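Local structure of DELTA1-pyrroline-2-carboxylate reductase (Thermococcus litoralis DSM 5473, 6T3E) at residues Thr131-Gly136 / Gln166-Cys171; Gln162-Leu167 / Lys190-Glu195; Val141-Leu146 / His241-Gly246. The protein probably catalyses the NADH-dependent reduction of delta1-pyrroline-2-carboxylate to L-proline, a reaction linked to L-hydroxyproline metabolism. All blocks are in the same frame, centred on the assembly; numbering follows the deposited sequence.

How the contacts relate
Helix 128-146 supplies one segment to contact 1 and another to contact 3, and helix 161-173 serves contacts 1 and 2, which share Gln166 and Leu167. Contacts 1 and 3 are buried, whereas contact 2 is only partly so and carries charged side chains at its more open margin. The chemistry follows the place. Close backbone packing and a methionine-tryptophan pair join the two helices of contact 1, an aromatic edge under an arginine and a weak salt bridge mark contact 2, and a buried threonine-asparagine-histidine chain ties helix to strand in contact 3. Gln166 also packs on Asn243 and Val245 of contact 3. All three contacts border NADH, and contact 1 also reaches the bound proline.

Contact 1 of 3, residues Thr131-Gly136 / Gln166-Cys171; sequences TAMRTG and QLWAVC. With NAI (1,4-dihydronicotinamide adenine dinucleotide), chain F; PRO (proline), chain E.
Thr135 and Gly136 lie against Gln166 and Ala169 where segments of two helices, their local axes 8.8 Å apart, cross at -43° in a buried contact. The Thr135 side chain spans the space between the nicotinamide of NADH and the second helix. Its CB lies 3.7 Å from NAI C4N. From there OG1, placed beside the backbone N (chi1 -62°), gives its proton to Thr131 O at 2.7 Å. Thr131 O is held twice, by Thr135 OG1 and Thr135 N, arriving from opposite faces of its carbonyl. Thr135 OG1 in turn accepts from Arg134 NE and lies close to the plane of that guanidinium, and it takes a weak bond from the carboxamide NAI N7N. The methyl CG2 lies against N7N and C4N of the nicotinamide and 3.6 Å from Gln166 NE2. Gln166 NE2 has its own hydrogen-bond partner in Ser139.

Helix 161-173 follows strand 153-157 in what is probably a Rossmann-type nucleotide-binding fold, and helix 128-146 packs across it with Gly136 CA 4.3 Å from Gln166 CA. Farther round, Met133 SD approaches Trp168 CZ3 at 3.7 Å in an oblique Met-aromatic contact, with CE continuing past the same ring; Met39 of helix 39-54 touches both side chains. On the substrate side, Arg134 NH2 donates to PRO O at 2.9 Å along the guanidinium edge; Glu326 and Asp327 form salt bridges to its NE and NH1.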
loop_
_atom_site.group_PDB
_atom_site.type_symbol
_atom_site.label_atom_id
_atom_site.label_comp_id
_atom_site.label_asym_id
_atom_site.label_seq_id
_atom_site.Cartn_x
_atom_site.Cartn_y
_atom_site.Cartn_z
ATOM N N THR B 131 -0.722 16.175 -0.047
ATOM C CA THR B 131 -0.474 15.837 1.347
ATOM C C THR B 131 -0.505 17.084 2.222
ATOM O O THR B 131 -1.212 17.127 3.236
ATOM C CB THR B 131 0.889 15.155 1.478
ATOM O OG1 THR B 131 0.897 13.925 0.742
ATOM C CG2 THR B 131 1.226 14.886 2.954
ATOM N N ALA B 132 0.174 18.143 1.788
ATOM C CA ALA B 132 0.165 19.388 2.547
ATOM C C ALA B 132 -1.232 20.005 2.577
ATOM O O ALA B 132 -1.666 20.513 3.618
ATOM C CB ALA B 132 1.189 20.358 1.961
ATOM N N MET B 133 -1.957 19.967 1.448
ATOM C CA MET B 133 -3.288 20.562 1.423
ATOM C C MET B 133 -4.243 19.808 2.341
ATOM O O MET B 133 -4.913 20.414 3.184
ATOM C CB MET B 133 -3.828 20.612 -0.011
ATOM C CG MET B 133 -3.036 21.539 -0.944
ATOM S SD MET B 133 -3.267 23.315 -0.617
ATOM C CE MET B 133 -5.049 23.470 -0.765
ATOM N N ARG B 134 -4.282 18.479 2.229
ATOM C CA ARG B 134 -5.215 17.693 3.039
ATOM C C ARG B 134 -4.859 17.730 4.522
ATOM O O ARG B 134 -5.752 17.619 5.372
ATOM C CB ARG B 134 -5.264 16.247 2.532
ATOM C CG ARG B 134 -3.985 15.467 2.784
ATOM C CD ARG B 134 -4.202 14.312 3.705
ATOM N NE ARG B 134 -3.158 14.198 4.712
ATOM C CZ ARG B 134 -2.607 13.048 5.080
ATOM N NH1 ARG B 134 -2.988 11.915 4.519
ATOM N NH2 ARG B 134 -1.669 13.029 6.003
ATOM N N THR B 135 -3.569 17.867 4.852
ATOM C CA THR B 135 -3.164 17.965 6.250
ATOM C C THR B 135 -3.600 19.288 6.865
ATOM O O THR B 135 -4.127 19.316 7.982
ATOM C CB THR B 135 -1.653 17.806 6.363
ATOM O OG1 THR B 135 -1.271 16.512 5.883
ATOM C CG2 THR B 135 -1.202 17.975 7.806
ATOM N N GLY B 136 -3.387 20.395 6.152
ATOM C CA GLY B 136 -3.868 21.676 6.639
ATOM C C GLY B 136 -5.378 21.711 6.772
ATOM O O GLY B 136 -5.913 22.220 7.761
ATOM N N GLN B 166 -0.930 24.768 7.207
ATOM C CA GLN B 166 -1.552 24.808 8.522
ATOM C C GLN B 166 -2.080 26.199 8.816
ATOM O O GLN B 166 -3.251 26.366 9.175
ATOM C CB GLN B 166 -0.556 24.377 9.589
ATOM C CG GLN B 166 -0.383 22.882 9.717
ATOM C CD GLN B 166 -1.611 22.192 10.246
ATOM O OE1 GLN B 166 -2.307 22.709 11.137
ATOM N NE2 GLN B 166 -1.880 20.994 9.715
ATOM N N LEU B 167 -1.236 27.220 8.638
ATOM C CA LEU B 167 -1.686 28.582 8.902
ATOM C C LEU B 167 -2.753 29.007 7.904
ATOM O O LEU B 167 -3.726 29.670 8.282
ATOM C CB LEU B 167 -0.507 29.558 8.880
ATOM C CG LEU B 167 -0.868 31.013 9.232
ATOM C CD1 LEU B 167 -1.371 31.133 10.660
ATOM C CD2 LEU B 167 0.286 31.987 8.969
ATOM N N TRP B 168 -2.601 28.607 6.636
ATOM C CA TRP B 168 -3.589 28.949 5.611
ATOM C C TRP B 168 -4.970 28.411 5.971
ATOM O O TRP B 168 -5.963 29.142 5.922
ATOM C CB TRP B 168 -3.126 28.422 4.246
ATOM C CG TRP B 168 -4.040 28.728 3.085
ATOM C CD1 TRP B 168 -5.103 29.585 3.074
ATOM C CD2 TRP B 168 -3.958 28.179 1.763
ATOM N NE1 TRP B 168 -5.699 29.594 1.839
ATOM C CE2 TRP B 168 -5.016 28.746 1.010
ATOM C CE3 TRP B 168 -3.095 27.264 1.140
ATOM C CZ2 TRP B 168 -5.238 28.427 -0.334
ATOM C CZ3 TRP B 168 -3.313 26.948 -0.199
ATOM C CH2 TRP B 168 -4.381 27.532 -0.921
ATOM N N ALA B 169 -5.051 27.143 6.371
ATOM C CA ALA B 169 -6.350 26.581 6.732
ATOM C C ALA B 169 -6.911 27.200 8.010
ATOM O O ALA B 169 -8.134 27.268 8.173
ATOM C CB ALA B 169 -6.247 25.067 6.868
ATOM N N VAL B 170 -6.048 27.607 8.947
ATOM C CA VAL B 170 -6.528 28.307 10.138
ATOM C C VAL B 170 -7.106 29.669 9.762
ATOM O O VAL B 170 -8.102 30.116 10.342
ATOM C CB VAL B 170 -5.404 28.421 11.190
ATOM C CG1 VAL B 170 -5.814 29.340 12.334
ATOM C CG2 VAL B 170 -5.060 27.055 11.736
ATOM N N CYS B 171 -6.499 30.343 8.779
ATOM C CA CYS B 171 -6.993 31.645 8.329
ATOM C C CYS B 171 -8.329 31.526 7.593
ATOM O O CYS B 171 -9.114 32.484 7.571
ATOM C CB CYS B 171 -5.960 32.309 7.414
ATOM S SG CYS B 171 -4.344 32.704 8.140
HETATM P PA NAI F . 9.838 20.129 6.938
HETATM O O1A NAI F . 11.193 19.496 7.119
HETATM O O2A NAI F . 9.739 20.751 5.559
HETATM O O5B NAI F . 9.489 21.223 8.117
HETATM C C5B NAI F . 9.823 20.795 9.432
HETATM C C4B NAI F . 10.200 22.072 10.304
HETATM O O4B NAI F . 10.326 21.746 11.548
HETATM C C3B NAI F . 11.583 22.600 9.857
HETATM O O3B NAI F . 11.448 23.887 9.455
HETATM C C2B NAI F . 12.459 22.454 11.119
HETATM O O2B NAI F . 13.533 23.517 11.153
HETATM C C1B NAI F . 11.594 22.600 12.084
HETATM N N9A NAI F . 12.063 22.058 13.330
HETATM C C8A NAI F . 12.558 20.824 13.449
HETATM N N7A NAI F . 12.894 20.647 14.722
HETATM C C5A NAI F . 12.603 21.774 15.394
HETATM C C6A NAI F . 12.757 22.095 16.721
HETATM N N6A NAI F . 13.283 21.357 17.853
HETATM N N1A NAI F . 12.391 23.296 17.164
HETATM C C2A NAI F . 11.854 24.189 16.296
HETATM N N3A NAI F . 11.700 23.869 14.987
HETATM C C4A NAI F . 12.087 22.646 14.543
HETATM O O3 NAI F . 8.738 18.892 7.104
HETATM P PN NAI F . 7.088 19.118 7.045
HETATM O O1N NAI F . 6.678 18.628 5.671
HETATM O O2N NAI F . 6.722 20.555 7.292
HETATM O O5D NAI F . 6.390 18.204 8.192
HETATM C C5D NAI F . 6.283 18.744 9.457
HETATM C C4D NAI F . 5.812 17.625 10.424
HETATM O O4D NAI F . 4.578 17.243 10.162
HETATM C C3D NAI F . 6.686 16.376 10.240
HETATM O O3D NAI F . 6.947 15.826 11.480
HETATM C C2D NAI F . 5.810 15.399 9.444
HETATM O O2D NAI F . 6.295 13.975 9.715
HETATM C C1D NAI F . 4.616 15.648 9.916
HETATM N N1N NAI F . 3.582 15.302 8.926
HETATM C C2N NAI F . 2.345 14.660 9.331
HETATM C C3N NAI F . 1.097 14.735 8.408
HETATM C C7N NAI F . -0.276 14.657 9.129
HETATM O O7N NAI F . -0.275 14.614 10.304
HETATM N N7N NAI F . -1.536 14.640 8.352
HETATM C C4N NAI F . 1.165 15.467 7.082
HETATM C C5N NAI F . 2.593 15.617 6.540
HETATM C C6N NAI F . 3.779 15.597 7.519
HETATM N N PRO E . 2.660 11.309 7.970
HETATM C CA PRO E . 2.317 12.089 6.776
HETATM C C PRO E . 1.062 11.616 6.047
HETATM O O PRO E . 0.197 10.918 6.597
HETATM C CB PRO E . 3.548 11.904 5.890
HETATM C CG PRO E . 4.682 11.792 6.862
HETATM C CD PRO E . 4.121 11.172 8.132
HETATM O OXT PRO E . 0.889 11.928 4.868
#

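Contact 2 of 3, residues Gln162-Leu167 / Lys190-Glu195; sequences QARTQL and KKFAEE. With NAI (1,4-dihydronicotinamide adenine dinucleotide), chain F.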
loop_
_atom_site.group_PDB
_atom_site.type_symbol
_atom_site.label_atom_id
_atom_site.label_comp_id
_atom_site.label_asym_id
_atom_site.label_seq_id
_atom_site.Cartn_x
_atom_site.Cartn_y
_atom_site.Cartn_z
ATOM N N GLN B 162 4.499 21.896 6.081
ATOM C CA GLN B 162 3.171 21.751 6.670
ATOM C C GLN B 162 2.681 23.050 7.299
ATOM O O GLN B 162 1.499 23.390 7.184
ATOM C CB GLN B 162 3.164 20.629 7.709
ATOM C CG GLN B 162 3.341 19.235 7.111
ATOM C CD GLN B 162 2.574 19.068 5.809
ATOM O OE1 GLN B 162 1.380 19.434 5.697
ATOM N NE2 GLN B 162 3.253 18.510 4.810
ATOM N N ALA B 163 3.580 23.809 7.930
ATOM C CA ALA B 163 3.159 25.017 8.637
ATOM C C ALA B 163 2.476 26.008 7.705
ATOM O O ALA B 163 1.592 26.752 8.141
ATOM C CB ALA B 163 4.354 25.685 9.315
ATOM N N ARG B 164 2.871 26.045 6.431
ATOM C CA ARG B 164 2.255 26.989 5.504
ATOM C C ARG B 164 0.773 26.682 5.297
ATOM O O ARG B 164 -0.088 27.548 5.511
ATOM C CB ARG B 164 3.002 26.975 4.180
ATOM C CG ARG B 164 4.336 27.638 4.248
ATOM C CD ARG B 164 5.195 27.173 3.101
ATOM N NE ARG B 164 6.214 28.155 2.755
ATOM C CZ ARG B 164 7.374 28.262 3.383
ATOM N NH1 ARG B 164 7.659 27.440 4.401
ATOM N NH2 ARG B 164 8.243 29.184 2.984
ATOM N N THR B 165 0.452 25.439 4.920
ATOM C CA THR B 165 -0.949 25.064 4.780
ATOM C C THR B 165 -1.664 25.022 6.124
ATOM O O THR B 165 -2.891 25.191 6.183
ATOM C CB THR B 165 -1.060 23.712 4.091
ATOM O OG1 THR B 165 -0.180 22.792 4.741
ATOM C CG2 THR B 165 -0.680 23.838 2.613
ATOM N N GLN B 166 -0.930 24.768 7.207
ATOM C CA GLN B 166 -1.552 24.808 8.522
ATOM C C GLN B 166 -2.080 26.199 8.816
ATOM O O GLN B 166 -3.251 26.366 9.175
ATOM C CB GLN B 166 -0.556 24.377 9.589
ATOM C CG GLN B 166 -0.383 22.882 9.717
ATOM C CD GLN B 166 -1.611 22.192 10.246
ATOM O OE1 GLN B 166 -2.307 22.709 11.137
ATOM N NE2 GLN B 166 -1.880 20.994 9.715
ATOM N N LEU B 167 -1.236 27.220 8.638
ATOM C CA LEU B 167 -1.686 28.582 8.902
ATOM C C LEU B 167 -2.753 29.007 7.904
ATOM O O LEU B 167 -3.726 29.670 8.282
ATOM C CB LEU B 167 -0.507 29.558 8.880
ATOM C CG LEU B 167 -0.868 31.013 9.232
ATOM C CD1 LEU B 167 -1.371 31.133 10.660
ATOM C CD2 LEU B 167 0.286 31.987 8.969
ATOM N N LYS B 190 12.271 33.202 8.556
ATOM C CA LYS B 190 12.220 34.452 7.804
ATOM C C LYS B 190 11.456 34.265 6.503
ATOM O O LYS B 190 10.529 35.025 6.194
ATOM C CB LYS B 190 13.646 34.940 7.530
ATOM C CG LYS B 190 13.759 36.340 6.960
ATOM C CD LYS B 190 15.223 36.727 6.750
ATOM C CE LYS B 190 15.333 38.016 5.951
ATOM N NZ LYS B 190 16.732 38.451 5.736
ATOM N N LYS B 191 11.800 33.215 5.756
ATOM C CA LYS B 191 11.127 32.955 4.495
ATOM C C LYS B 191 9.648 32.705 4.714
ATOM O O LYS B 191 8.814 33.145 3.922
ATOM C CB LYS B 191 11.784 31.766 3.796
ATOM C CG LYS B 191 11.564 31.764 2.307
ATOM C CD LYS B 191 12.171 30.552 1.647
ATOM C CE LYS B 191 11.435 30.252 0.334
ATOM N NZ LYS B 191 11.560 31.370 -0.665
ATOM N N PHE B 192 9.304 32.021 5.800
ATOM C CA PHE B 192 7.903 31.796 6.130
ATOM C C PHE B 192 7.183 33.107 6.420
ATOM O O PHE B 192 6.109 33.375 5.861
ATOM C CB PHE B 192 7.799 30.844 7.324
ATOM C CG PHE B 192 6.400 30.431 7.652
ATOM C CD1 PHE B 192 5.568 31.269 8.387
ATOM C CD2 PHE B 192 5.916 29.195 7.248
ATOM C CE1 PHE B 192 4.275 30.893 8.692
ATOM C CE2 PHE B 192 4.616 28.811 7.554
ATOM C CZ PHE B 192 3.799 29.662 8.276
ATOM N N ALA B 193 7.742 33.925 7.320
ATOM C CA ALA B 193 7.068 35.164 7.701
ATOM C C ALA B 193 6.878 36.087 6.502
ATOM O O ALA B 193 5.785 36.618 6.283
ATOM C CB ALA B 193 7.836 35.868 8.814
ATOM N N GLU B 194 7.921 36.256 5.689
ATOM C CA GLU B 194 7.809 37.121 4.518
ATOM C C GLU B 194 6.791 36.564 3.532
ATOM O O GLU B 194 5.796 37.224 3.202
ATOM C CB GLU B 194 9.171 37.276 3.839
ATOM C CG GLU B 194 10.184 38.099 4.617
ATOM C CD GLU B 194 11.561 38.059 3.978
ATOM O OE1 GLU B 194 11.669 37.517 2.851
ATOM O OE2 GLU B 194 12.529 38.565 4.596
ATOM N N GLU B 195 7.027 35.336 3.062
ATOM C CA GLU B 195 6.230 34.774 1.979
ATOM C C GLU B 195 4.793 34.518 2.406
ATOM O O GLU B 195 3.867 34.713 1.611
ATOM C CB GLU B 195 6.883 33.501 1.468
ATOM C CG GLU B 195 8.090 33.797 0.619
ATOM C CD GLU B 195 8.676 32.549 0.012
ATOM O OE1 GLU B 195 8.251 31.438 0.405
ATOM O OE2 GLU B 195 9.541 32.684 -0.879
HETATM P PA NAI F . 9.838 20.129 6.938
HETATM O O1A NAI F . 11.193 19.496 7.119
HETATM O O2A NAI F . 9.739 20.751 5.559
HETATM O O5B NAI F . 9.489 21.223 8.117
HETATM C C5B NAI F . 9.823 20.795 9.432
HETATM C C4B NAI F . 10.200 22.072 10.304
HETATM O O4B NAI F . 10.326 21.746 11.548
HETATM C C3B NAI F . 11.583 22.600 9.857
HETATM O O3B NAI F . 11.448 23.887 9.455
HETATM C C2B NAI F . 12.459 22.454 11.119
HETATM O O2B NAI F . 13.533 23.517 11.153
HETATM C C1B NAI F . 11.594 22.600 12.084
HETATM N N9A NAI F . 12.063 22.058 13.330
HETATM C C8A NAI F . 12.558 20.824 13.449
HETATM N N7A NAI F . 12.894 20.647 14.722
HETATM C C5A NAI F . 12.603 21.774 15.394
HETATM C C6A NAI F . 12.757 22.095 16.721
HETATM N N6A NAI F . 13.283 21.357 17.853
HETATM N N1A NAI F . 12.391 23.296 17.164
HETATM C C2A NAI F . 11.854 24.189 16.296
HETATM N N3A NAI F . 11.700 23.869 14.987
HETATM C C4A NAI F . 12.087 22.646 14.543
HETATM O O3 NAI F . 8.738 18.892 7.104
HETATM P PN NAI F . 7.088 19.118 7.045
HETATM O O1N NAI F . 6.678 18.628 5.671
HETATM O O2N NAI F . 6.722 20.555 7.292
HETATM O O5D NAI F . 6.390 18.204 8.192
HETATM C C5D NAI F . 6.283 18.744 9.457
HETATM C C4D NAI F . 5.812 17.625 10.424
HETATM O O4D NAI F . 4.578 17.243 10.162
HETATM C C3D NAI F . 6.686 16.376 10.240
HETATM O O3D NAI F . 6.947 15.826 11.480
HETATM C C2D NAI F . 5.810 15.399 9.444
HETATM O O2D NAI F . 6.295 13.975 9.715
HETATM C C1D NAI F . 4.616 15.648 9.916
HETATM N N1N NAI F . 3.582 15.302 8.926
HETATM C C2N NAI F . 2.345 14.660 9.331
HETATM C C3N NAI F . 1.097 14.735 8.408
HETATM C C7N NAI F . -0.276 14.657 9.129
HETATM O O7N NAI F . -0.275 14.614 10.304
HETATM N N7N NAI F . -1.536 14.640 8.352
HETATM C C4N NAI F . 1.165 15.467 7.082
HETATM C C5N NAI F . 2.593 15.617 6.540
HETATM C C6N NAI F . 3.779 15.597 7.519
#
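Helices 161-173 and 186-200 run roughly parallel, their local axes 11.2 Å apart at 31°, with Arg164 and Phe192 facing each other at the closest backbone pair. The ring of Phe192 bridges the gap. With CG anti to the backbone N (chi1 -174°), it thrusts its edge at the other helix, so that CE2 comes 3.5 Å from Arg164 N and 3.6 Å from Ala163 CB. Leu167 CD2 approaches CE1 obliquely at 4.1 Å. Arg164 lays its CG on CE2 as well, then stretches past the ring in the opposite direction. Its guanidinium stands almost perpendicular to the ring, one face above Phe192 CD2.

Strand 153-157, helix 161-173, strand 178-182 and helix 186-200 follow the beta-alpha-beta order of a Rossmann fold, and Phe192 and Ala163 both rest on Ile156 of its sheet. Ala163 also ends what looks like the GxGxxA fingerprint. One residue earlier, Gln162 N donates to the phosphate oxygen NAI O2N at 2.9 Å, while the side-chain CD lies 3.5 Å from NAI C5N. Trimming Gln162 to an alanine would probably rob the nicotinamide ring of this amide packing, although the backbone bond could remain. Toward solvent, Glu195 OE1 meets Arg164 NH2 in the guanidinium plane, a weak bond of 3.4 Å that forms a salt bridge; the apparent link on to Lys191 is implausibly short and doubtful.

Contact 3 of 3, residues Val141-Leu146 / His241-Gly246; sequences VATKYL and HINSVG. With NAI (1,4-dihydronicotinamide adenine dinucleotide), chain F.
The side chains of Thr143 and Asn243 cross at about a right angle. Asn243 ND2 donates to Thr143 OG1 at 3.0 Å with an N-H...O angle of 145°, the oxygen lying somewhat tilted from the amide plane. Thr143 OG1 is also hydrogen-bonded to Ser139 O one turn back in its own helix, so the hydroxyl has a backbone partner as well as the amide. The amide oxygen of Asn243 is used too: His241 NE2 reaches OD1 at 2.7 Å from above the carbonyl plane. The two residues, on the same side of the strand, thereby hold each other's flat groups.

The imidazole extends toward the helix because its CG is anti to the backbone N (chi1 166°). Leu146 crosses it obliquely, with CB 3.4 Å from ND1 and CD1 3.7 Å from CE1. Thr316 accounts for ND1 through a weak bond.

Helix 128-146 thus covers strand 241-244 of the central parallel sheet, running nearly antiparallel to it. Just beyond the strand's C-terminal end, Val245 and Gly246 touch the nicotinamide ring and ribose of NADH, the position where cofactors sit in Rossmann folds.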
loop_
_atom_site.group_PDB
_atom_site.type_symbol
_atom_site.label_atom_id
_atom_site.label_comp_id
_atom_site.label_asym_id
_atom_site.label_seq_id
_atom_site.Cartn_x
_atom_site.Cartn_y
_atom_site.Cartn_z
ATOM N N VAL B 141 -10.782 21.818 9.666
ATOM C CA VAL B 141 -12.100 21.423 10.164
ATOM C C VAL B 141 -12.064 21.278 11.679
ATOM O O VAL B 141 -13.002 21.687 12.368
ATOM C CB VAL B 141 -12.627 20.150 9.463
ATOM C CG1 VAL B 141 -12.576 20.306 7.951
ATOM C CG2 VAL B 141 -11.874 18.913 9.887
ATOM N N ALA B 142 -10.980 20.720 12.229
ATOM C CA ALA B 142 -10.910 20.589 13.681
ATOM C C ALA B 142 -10.854 21.955 14.345
ATOM O O ALA B 142 -11.468 22.163 15.395
ATOM C CB ALA B 142 -9.712 19.741 14.094
ATOM N N THR B 143 -10.138 22.902 13.736
ATOM C CA THR B 143 -10.069 24.257 14.280
ATOM C C THR B 143 -11.454 24.902 14.361
ATOM O O THR B 143 -11.748 25.631 15.312
ATOM C CB THR B 143 -9.108 25.099 13.431
ATOM O OG1 THR B 143 -7.803 24.506 13.467
ATOM C CG2 THR B 143 -9.031 26.550 13.920
ATOM N N LYS B 144 -12.325 24.628 13.382
ATOM C CA LYS B 144 -13.675 25.196 13.396
ATOM C C LYS B 144 -14.448 24.810 14.653
ATOM O O LYS B 144 -15.217 25.616 15.192
ATOM C CB LYS B 144 -14.449 24.745 12.162
ATOM C CG LYS B 144 -14.699 25.841 11.158
ATOM C CD LYS B 144 -15.723 25.406 10.121
ATOM C CE LYS B 144 -15.250 24.170 9.373
ATOM N NZ LYS B 144 -16.249 23.739 8.354
ATOM N N TYR B 145 -14.303 23.566 15.100
ATOM C CA TYR B 145 -15.062 23.073 16.240
ATOM C C TYR B 145 -14.370 23.282 17.576
ATOM O O TYR B 145 -15.053 23.300 18.606
ATOM C CB TYR B 145 -15.344 21.576 16.081
ATOM C CG TYR B 145 -16.221 21.242 14.907
ATOM C CD1 TYR B 145 -17.575 21.003 15.080
ATOM C CD2 TYR B 145 -15.695 21.165 13.625
ATOM C CE1 TYR B 145 -18.382 20.703 14.012
ATOM C CE2 TYR B 145 -16.492 20.867 12.546
ATOM C CZ TYR B 145 -17.837 20.635 12.744
ATOM O OH TYR B 145 -18.634 20.330 11.666
ATOM N N LEU B 146 -13.038 23.439 17.589
ATOM C CA LEU B 146 -12.264 23.415 18.827
ATOM C C LEU B 146 -11.637 24.742 19.217
ATOM O O LEU B 146 -11.253 24.898 20.378
ATOM C CB LEU B 146 -11.134 22.375 18.740
ATOM C CG LEU B 146 -11.513 20.908 18.570
ATOM C CD1 LEU B 146 -10.280 20.037 18.470
ATOM C CD2 LEU B 146 -12.399 20.469 19.716
ATOM N N HIS B 241 -6.081 26.840 21.495
ATOM C CA HIS B 241 -6.286 25.619 20.731
ATOM C C HIS B 241 -4.989 25.245 20.032
ATOM O O HIS B 241 -4.294 26.116 19.500
ATOM C CB HIS B 241 -7.399 25.787 19.687
ATOM C CG HIS B 241 -7.423 24.695 18.659
ATOM N ND1 HIS B 241 -7.861 23.418 18.938
ATOM C CD2 HIS B 241 -7.044 24.685 17.360
ATOM C CE1 HIS B 241 -7.760 22.669 17.855
ATOM N NE2 HIS B 241 -7.271 23.416 16.881
ATOM N N ILE B 242 -4.647 23.957 20.067
ATOM C CA ILE B 242 -3.380 23.454 19.544
ATOM C C ILE B 242 -3.661 22.462 18.428
ATOM O O ILE B 242 -4.451 21.528 18.605
ATOM C CB ILE B 242 -2.528 22.773 20.634
ATOM C CG1 ILE B 242 -2.631 23.526 21.959
ATOM C CG2 ILE B 242 -1.078 22.663 20.186
ATOM C CD1 ILE B 242 -2.020 24.895 21.914
ATOM N N ASN B 243 -2.983 22.644 17.300
ATOM C CA ASN B 243 -2.945 21.661 16.225
ATOM C C ASN B 243 -1.520 21.133 16.123
ATOM O O ASN B 243 -0.584 21.901 15.869
ATOM C CB ASN B 243 -3.402 22.268 14.897
ATOM C CG ASN B 243 -4.856 22.708 14.928
ATOM O OD1 ASN B 243 -5.751 21.915 15.212
ATOM N ND2 ASN B 243 -5.096 23.973 14.623
ATOM N N SER B 244 -1.356 19.834 16.356
ATOM C CA SER B 244 -0.053 19.183 16.330
ATOM C C SER B 244 -0.078 18.085 15.276
ATOM O O SER B 244 -0.862 17.135 15.380
ATOM C CB SER B 244 0.299 18.618 17.710
ATOM O OG SER B 244 1.537 17.934 17.691
ATOM N N VAL B 245 0.753 18.230 14.244
ATOM C CA VAL B 245 0.758 17.288 13.135
ATOM C C VAL B 245 2.095 16.587 12.974
ATOM O O VAL B 245 2.215 15.675 12.137
ATOM C CB VAL B 245 0.335 17.969 11.815
ATOM C CG1 VAL B 245 -0.852 18.885 12.068
ATOM C CG2 VAL B 245 1.487 18.741 11.215
ATOM N N GLY B 246 3.093 16.951 13.775
ATOM C CA GLY B 246 4.394 16.336 13.630
ATOM C C GLY B 246 4.336 14.852 13.926
ATOM O O GLY B 246 3.494 14.378 14.695
HETATM P PA NAI F . 9.838 20.129 6.938
HETATM O O1A NAI F . 11.193 19.496 7.119
HETATM O O2A NAI F . 9.739 20.751 5.559
HETATM O O5B NAI F . 9.489 21.223 8.117
HETATM C C5B NAI F . 9.823 20.795 9.432
HETATM C C4B NAI F . 10.200 22.072 10.304
HETATM O O4B NAI F . 10.326 21.746 11.548
HETATM C C3B NAI F . 11.583 22.600 9.857
HETATM O O3B NAI F . 11.448 23.887 9.455
HETATM C C2B NAI F . 12.459 22.454 11.119
HETATM O O2B NAI F . 13.533 23.517 11.153
HETATM C C1B NAI F . 11.594 22.600 12.084
HETATM N N9A NAI F . 12.063 22.058 13.330
HETATM C C8A NAI F . 12.558 20.824 13.449
HETATM N N7A NAI F . 12.894 20.647 14.722
HETATM C C5A NAI F . 12.603 21.774 15.394
HETATM C C6A NAI F . 12.757 22.095 16.721
HETATM N N6A NAI F . 13.283 21.357 17.853
HETATM N N1A NAI F . 12.391 23.296 17.164
HETATM C C2A NAI F . 11.854 24.189 16.296
HETATM N N3A NAI F . 11.700 23.869 14.987
HETATM C C4A NAI F . 12.087 22.646 14.543
HETATM O O3 NAI F . 8.738 18.892 7.104
HETATM P PN NAI F . 7.088 19.118 7.045
HETATM O O1N NAI F . 6.678 18.628 5.671
HETATM O O2N NAI F . 6.722 20.555 7.292
HETATM O O5D NAI F . 6.390 18.204 8.192
HETATM C C5D NAI F . 6.283 18.744 9.457
HETATM C C4D NAI F . 5.812 17.625 10.424
HETATM O O4D NAI F . 4.578 17.243 10.162
HETATM C C3D NAI F . 6.686 16.376 10.240
HETATM O O3D NAI F . 6.947 15.826 11.480
HETATM C C2D NAI F . 5.810 15.399 9.444
HETATM O O2D NAI F . 6.295 13.975 9.715
HETATM C C1D NAI F . 4.616 15.648 9.916
HETATM N N1N NAI F . 3.582 15.302 8.926
HETATM C C2N NAI F . 2.345 14.660 9.331
HETATM C C3N NAI F . 1.097 14.735 8.408
HETATM C C7N NAI F . -0.276 14.657 9.129
HETATM O O7N NAI F . -0.275 14.614 10.304
HETATM N N7N NAI F . -1.536 14.640 8.352
HETATM C C4N NAI F . 1.165 15.467 7.082
HETATM C C5N NAI F . 2.593 15.617 6.540
HETATM C C6N NAI F . 3.779 15.597 7.519
#